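Local coordinates for binary enterotoxin of Clostridium perfringens component a (Clostridium perfringens, PDB 5WTZ), which probably acts as the enzymatic component of a binary enterotoxin, using NAD+ to ADP-ribosylate actin, at residues K141-T146 against V180-G185. Sequence-based numbering, arbitrary orientation.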
loop_
_atom_site.group_PDB
_atom_site.type_symbol
_atom_site.label_atom_id
_atom_site.label_comp_id
_atom_site.label_asym_id
_atom_site.label_seq_id
_atom_site.Cartn_x
_atom_site.Cartn_y
_atom_site.Cartn_z
ATOM N N LYS A 141 -3.079 -12.849 0.908
ATOM C CA LYS A 141 -1.901 -13.290 1.630
ATOM C C LYS A 141 -2.187 -14.625 2.296
ATOM O O LYS A 141 -3.023 -14.711 3.188
ATOM C CB LYS A 141 -1.483 -12.234 2.666
ATOM C CG LYS A 141 -0.263 -12.618 3.499
ATOM C CD LYS A 141 0.897 -13.069 2.621
ATOM C CE LYS A 141 2.209 -13.102 3.403
ATOM N NZ LYS A 141 3.383 -13.426 2.537
ATOM N N ASP A 142 -1.511 -15.675 1.849
ATOM C CA ASP A 142 -1.676 -16.965 2.487
ATOM C C ASP A 142 -0.520 -17.195 3.439
ATOM O O ASP A 142 0.613 -16.788 3.165
ATOM C CB ASP A 142 -1.793 -18.090 1.459
ATOM C CG ASP A 142 -0.671 -18.085 0.438
ATOM O OD1 ASP A 142 -0.736 -17.292 -0.532
ATOM O OD2 ASP A 142 0.265 -18.896 0.597
ATOM N N VAL A 143 -0.831 -17.812 4.575
ATOM C CA VAL A 143 0.119 -17.988 5.664
ATOM C C VAL A 143 -0.030 -19.351 6.320
ATOM O O VAL A 143 -0.907 -20.130 5.947
ATOM C CB VAL A 143 -0.065 -16.903 6.735
ATOM C CG1 VAL A 143 0.284 -15.548 6.165
ATOM C CG2 VAL A 143 -1.495 -16.913 7.244
ATOM N N THR A 144 0.813 -19.628 7.312
ATOM C CA THR A 144 0.749 -20.896 8.035
ATOM C C THR A 144 0.360 -20.682 9.503
ATOM O O THR A 144 0.487 -19.577 10.038
ATOM C CB THR A 144 2.086 -21.653 7.943
ATOM O OG1 THR A 144 3.108 -20.927 8.631
ATOM C CG2 THR A 144 2.494 -21.803 6.500
ATOM N N MET A 145 -0.120 -21.744 10.147
ATOM C CA MET A 145 -0.710 -21.645 11.485
ATOM C C MET A 145 0.287 -21.763 12.627
ATOM O O MET A 145 -0.039 -21.454 13.772
ATOM C CB MET A 145 -1.774 -22.725 11.668
ATOM C CG MET A 145 -2.887 -22.636 10.662
ATOM S SD MET A 145 -4.081 -23.971 10.798
ATOM C CE MET A 145 -4.785 -23.831 9.146
ATOM N N THR A 146 1.487 -22.236 12.324
ATOM C CA THR A 146 2.458 -22.537 13.367
ATOM C C THR A 146 3.845 -22.054 12.984
ATOM O O THR A 146 4.135 -21.851 11.807
ATOM C CB THR A 146 2.522 -24.059 13.668
ATOM O OG1 THR A 146 2.680 -24.791 12.448
ATOM C CG2 THR A 146 1.261 -24.528 14.376
ATOM N N VAL A 180 -3.576 -20.640 5.633
ATOM C CA VAL A 180 -4.635 -19.699 5.925
ATOM C C VAL A 180 -4.645 -18.606 4.866
ATOM O O VAL A 180 -3.637 -17.957 4.623
ATOM C CB VAL A 180 -4.459 -19.082 7.327
ATOM C CG1 VAL A 180 -5.474 -17.963 7.555
ATOM C CG2 VAL A 180 -4.569 -20.171 8.395
ATOM N N LEU A 181 -5.787 -18.412 4.230
ATOM C CA LEU A 181 -5.885 -17.452 3.154
ATOM C C LEU A 181 -6.580 -16.180 3.644
ATOM O O LEU A 181 -7.753 -16.201 4.014
ATOM C CB LEU A 181 -6.626 -18.080 1.969
ATOM C CG LEU A 181 -6.824 -17.290 0.676
ATOM C CD1 LEU A 181 -5.551 -16.618 0.223
ATOM C CD2 LEU A 181 -7.354 -18.221 -0.404
ATOM N N ILE A 182 -5.838 -15.079 3.668
ATOM C CA ILE A 182 -6.371 -13.813 4.162
ATOM C C ILE A 182 -6.843 -12.914 3.020
ATOM O O ILE A 182 -6.158 -12.769 2.007
ATOM C CB ILE A 182 -5.321 -13.043 4.988
ATOM C CG1 ILE A 182 -4.702 -13.949 6.052
ATOM C CG2 ILE A 182 -5.943 -11.800 5.613
ATOM C CD1 ILE A 182 -3.361 -13.457 6.548
ATOM N N ASP A 183 -8.014 -12.311 3.200
ATOM C CA ASP A 183 -8.583 -11.385 2.221
ATOM C C ASP A 183 -7.654 -10.221 1.829
ATOM O O ASP A 183 -6.707 -9.875 2.547
ATOM C CB ASP A 183 -9.900 -10.831 2.771
ATOM C CG ASP A 183 -10.850 -10.385 1.682
ATOM O OD1 ASP A 183 -10.536 -10.614 0.497
ATOM O OD2 ASP A 183 -11.918 -9.820 2.017
ATOM N N GLN A 184 -7.939 -9.631 0.671
ATOM C CA GLN A 184 -7.277 -8.422 0.208
ATOM C C GLN A 184 -7.629 -7.236 1.092
ATOM O O GLN A 184 -8.632 -7.273 1.805
ATOM C CB GLN A 184 -7.680 -8.099 -1.234
ATOM C CG GLN A 184 -6.931 -8.842 -2.321
ATOM C CD GLN A 184 -7.180 -8.230 -3.691
ATOM O OE1 GLN A 184 -6.285 -7.632 -4.289
ATOM N NE2 GLN A 184 -8.405 -8.366 -4.186
ATOM N N GLY A 185 -6.801 -6.192 1.040
ATOM C CA GLY A 185 -7.120 -4.911 1.649
ATOM C C GLY A 185 -6.439 -4.573 2.964
ATOM O O GLY A 185 -6.728 -3.538 3.562
#
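The peptide groups of Val-143 and Val-180 are joined by two hydrogen bonds in an antiparallel beta ladder, with Val-143, Val-180, Ile-182 and Lys-141 on one face and Asp-142 and Leu-181 on the other. Strand 179-182 is the middle of a three-stranded antiparallel sheet in the N-terminal ADP-ribosyltransferase-like region, flanked by 141-144 and 168-171, away from the NAD site. Hydrogen-bonded pairs bracket the non-hydrogen-bonded pair Asp-142/Leu-181. Val-143 N reaches Val-180 O at 2.8 Å in the carbonyl plane, Val-180 N is tilted from that of Val-143, and Ile-182 N sits 37° above the carbonyl plane of Lys-141. The bond from Lys-141 N to Ile-182 O is longer, 3.3 Å. Between the pairs, Asp-142 CA makes a CA-H...O contact with Val-180 O (3.1 Å). Its carboxylate is held outside the pair, OD1 by a hydrogen bond with Tyr-45 OH and OD2 by a salt bridge with Arg-179. On the valine face, Val-143 CG1 is anti to the carbonyl carbon (chi1 -66°), which puts CG2 between N and C, packed on Val-180 CB and, at 4.0 Å, Ile-182 CD1. Beyond the strand, Met-145 crosses Val-180 at about a right angle, its CG and CE each 3.7 Å from Val-180 CG2.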